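Local coordinates for protein yeast Cdc13 OB4 (Candida glabrata, PDB 3RMH) that forms a homodimer as the OB4 domain of a telomere protein and, within the full-length protein, probably helps it bind telomeric DNA, at residues I124-L127 against R128-M132. The protein carries 2 engineered substitutions. Residues are numbered along the deposited sequence; the frame is centred on the assembly and turned at random.
Sequences IQEL and RLQRM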
ATOM      1  N   ILE B 124      12.369  -9.222  15.196  1.00 24.14           N
ATOM      2  CA  ILE B 124      12.003 -10.600  14.801  1.00 26.12           C
ATOM      3  C   ILE B 124      12.055 -11.553  16.000  1.00 29.97           C
ATOM      4  O   ILE B 124      11.233 -12.473  16.116  1.00 28.44           O
ATOM      5  CB  ILE B 124      12.870 -11.130  13.632  1.00 28.89           C
ATOM      6  CG1 ILE B 124      12.373 -12.506  13.162  1.00 34.50           C
ATOM      7  CG2 ILE B 124      14.350 -11.204  14.030  1.00 32.61           C
ATOM      8  CD1 ILE B 124      11.014 -12.467  12.467  1.00 28.62           C
ATOM      9  N   GLN B 125      13.007 -11.337  16.904  1.00 27.79           N
ATOM     10  CA  GLN B 125      13.080 -12.151  18.117  1.00 29.80           C
ATOM     11  C   GLN B 125      11.823 -11.994  18.963  1.00 29.86           C
ATOM     12  O   GLN B 125      11.281 -12.973  19.465  1.00 31.32           O
ATOM     13  CB  GLN B 125      14.321 -11.825  18.952  1.00 34.79           C
ATOM     14  CG  GLN B 125      15.637 -12.180  18.284  1.00 41.88           C
ATOM     15  CD  GLN B 125      16.100 -11.129  17.284  1.00 42.19           C
ATOM     16  OE1 GLN B 125      15.491 -10.062  17.144  1.00 37.53           O
ATOM     17  NE2 GLN B 125      17.188 -11.427  16.585  1.00 38.67           N
ATOM     18  N   GLU B 126      11.350 -10.764  19.119  1.00 30.18           N
ATOM     19  CA  GLU B 126      10.146 -10.540  19.905  1.00 25.54           C
ATOM     20  C   GLU B 126       8.889 -11.150  19.259  1.00 26.82           C
ATOM     21  O   GLU B 126       8.036 -11.673  19.959  1.00 23.56           O
ATOM     22  CB  GLU B 126       9.945  -9.051  20.168  1.00 36.20           C
ATOM     23  CG  GLU B 126       9.122  -8.784  21.407  1.00 47.67           C
ATOM     24  CD  GLU B 126       7.646  -8.909  21.132  1.00 48.72           C
ATOM     25  OE1 GLU B 126       7.254  -8.678  19.966  1.00 46.48           O
ATOM     26  OE2 GLU B 126       6.884  -9.228  22.073  1.00 50.44           O
ATOM     27  N   LEU B 127       8.759 -11.058  17.933  1.00 26.87           N
ATOM     28  CA  LEU B 127       7.615 -11.662  17.248  1.00 23.56           C
ATOM     29  C   LEU B 127       7.671 -13.173  17.391  1.00 25.22           C
ATOM     30  O   LEU B 127       6.639 -13.839  17.523  1.00 26.17           O
ATOM     31  CB  LEU B 127       7.588 -11.279  15.759  1.00 29.63           C
ATOM     32  CG  LEU B 127       7.245  -9.820  15.436  1.00 27.68           C
ATOM     33  CD1 LEU B 127       7.444  -9.507  13.951  1.00 28.11           C
ATOM     34  CD2 LEU B 127       5.827  -9.482  15.876  1.00 29.40           C
ATOM     35  N   ARG B 128       8.881 -13.719  17.348  1.00 22.69           N
ATOM     36  CA  ARG B 128       9.059 -15.162  17.525  1.00 25.72           C
ATOM     37  C   ARG B 128       8.635 -15.588  18.927  1.00 31.18           C
ATOM     38  O   ARG B 128       8.058 -16.660  19.109  1.00 26.28           O
ATOM     39  CB  ARG B 128      10.518 -15.562  17.291  1.00 31.65           C
ATOM     40  CG  ARG B 128      10.906 -15.707  15.834  1.00 39.20           C
ATOM     41  CD  ARG B 128      12.405 -15.890  15.683  1.00 39.95           C
ATOM     42  NE  ARG B 128      12.791 -16.028  14.285  1.00 38.59           N
ATOM     43  CZ  ARG B 128      14.032 -15.886  13.837  1.00 45.71           C
ATOM     44  NH1 ARG B 128      15.013 -15.608  14.686  1.00 50.61           N
ATOM     45  NH2 ARG B 128      14.289 -16.018  12.543  1.00 45.14           N
ATOM     46  N   LEU B 129       8.935 -14.740  19.909  1.00 28.54           N
ATOM     47  CA  LEU B 129       8.553 -15.011  21.291  1.00 31.53           C
ATOM     48  C   LEU B 129       7.040 -14.977  21.433  1.00 27.80           C
ATOM     49  O   LEU B 129       6.465 -15.833  22.097  1.00 25.56           O
ATOM     50  CB  LEU B 129       9.214 -14.015  22.250  1.00 31.76           C
ATOM     51  CG  LEU B 129       9.099 -14.302  23.748  1.00 29.70           C
ATOM     52  CD1 LEU B 129       9.591 -15.717  24.059  1.00 32.54           C
ATOM     53  CD2 LEU B 129       9.873 -13.268  24.548  1.00 35.95           C
ATOM     54  N   GLN B 130       6.388 -14.004  20.786  1.00 26.99           N
ATOM     55  CA  GLN B 130       4.926 -13.958  20.814  1.00 23.44           C
ATOM     56  C   GLN B 130       4.329 -15.253  20.289  1.00 25.01           C
ATOM     57  O   GLN B 130       3.377 -15.781  20.856  1.00 32.65           O
ATOM     58  CB  GLN B 130       4.375 -12.782  20.006  1.00 25.81           C
ATOM     59  CG  GLN B 130       4.579 -11.414  20.627  1.00 27.18           C
ATOM     60  CD  GLN B 130       3.822 -10.351  19.854  1.00 30.54           C
ATOM     61  OE1 GLN B 130       2.725 -10.594  19.372  1.00 29.28           O
ATOM     62  NE2 GLN B 130       4.407  -9.178  19.725  1.00 32.07           N
ATOM     63  N   ARG B 131       4.892 -15.768  19.202  1.00 28.18           N
ATOM     64  CA  ARG B 131       4.406 -17.040  18.634  1.00 28.76           C
ATOM     65  C   ARG B 131       4.526 -18.196  19.613  1.00 25.60           C
ATOM     66  O   ARG B 131       3.642 -19.064  19.693  1.00 31.25           O
ATOM     67  CB  ARG B 131       5.171 -17.363  17.353  1.00 27.83           C
ATOM     68  CG  ARG B 131       4.943 -18.749  16.767  1.00 32.88           C
ATOM     69  CD  ARG B 131       5.574 -18.798  15.377  1.00 34.03           C
ATOM     70  NE  ARG B 131       5.523 -20.138  14.773  1.00 35.61           N
ATOM     71  CZ  ARG B 131       6.412 -21.099  14.988  1.00 45.03           C
ATOM     72  NH1 ARG B 131       7.433 -20.909  15.825  1.00 34.96           N
ATOM     73  NH2 ARG B 131       6.262 -22.274  14.383  1.00 58.43           N
ATOM     74  N   MET B 132       5.630 -18.234  20.345  1.00 28.60           N
ATOM     75  CA  MET B 132       5.835 -19.293  21.342  1.00 30.82           C
ATOM     76  C   MET B 132       4.782 -19.253  22.439  1.00 27.81           C
ATOM     77  O   MET B 132       4.248 -20.292  22.833  1.00 32.73           O
ATOM     78  CB  MET B 132       7.230 -19.182  21.953  1.00 35.18           C
ATOM     79  CG  MET B 132       8.331 -19.442  20.961  1.00 32.53           C
ATOM     80  SD  MET B 132       8.065 -21.060  20.194  1.00 54.05           S
ATOM     81  CE  MET B 132       8.225 -22.151  21.621  1.00 56.79           C
TER
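Glu126 and Gln130 meet one helical turn apart, side chain to side chain and backbone to backbone. Gln130 can be followed from CB outward. Its CB rests 3.5 Å from Leu127 O. CG stands beside the backbone N (chi1 -72°), which turns the chain back along the helix toward Glu126. There CG comes 3.5 Å from Glu126 OE2. The chain then runs extended, and CD lies 3.8 Å from Glu126 OE1. At the tip, NE2 donates to Glu126 OE1 over 2.9 Å. This bond uses the syn lone pair of OE1, with the carboxylate oxygen 18° out of the amide plane. A weak second bond joins NE2 to OE2, so one amide nitrogen faces both carboxylate oxygens. The two planes are 57° apart. The other end of the amide, OE1, accepts from Arg101 N of strand 99-108, which fixes the flip of the group. Glu126 reaches its partner through a chain bent at chi2. Leu127 CD2 also lies 4.1 Å from Gln130 NE2.

Arg128 follows the same backward course. Its CG passes 3.3 Å from Ile124 O, and the extended chain brings one guanidinium face over Ile124 CG1, which is 3.7 Å from NE and offset toward the rim. Arg128 NH1 continues to a salt bridge with Glu85. Ile124 and Leu127 both pack on Phe81 of helix 75-82 and on Leu95.

The backbone binds Arg128, Leu129, Gln130 and Arg131 to the carbonyls four residues earlier. This is an alpha-helix held by i to i+4 backbone bonds, with i to i+4 side-chain pairs and Ile124 and Leu127 buried against helix 75-82. It is the last helix of the modelled chain, in an OB-fold dimerization domain, and also packs on strand 99-108; the partner subunit does not touch this part.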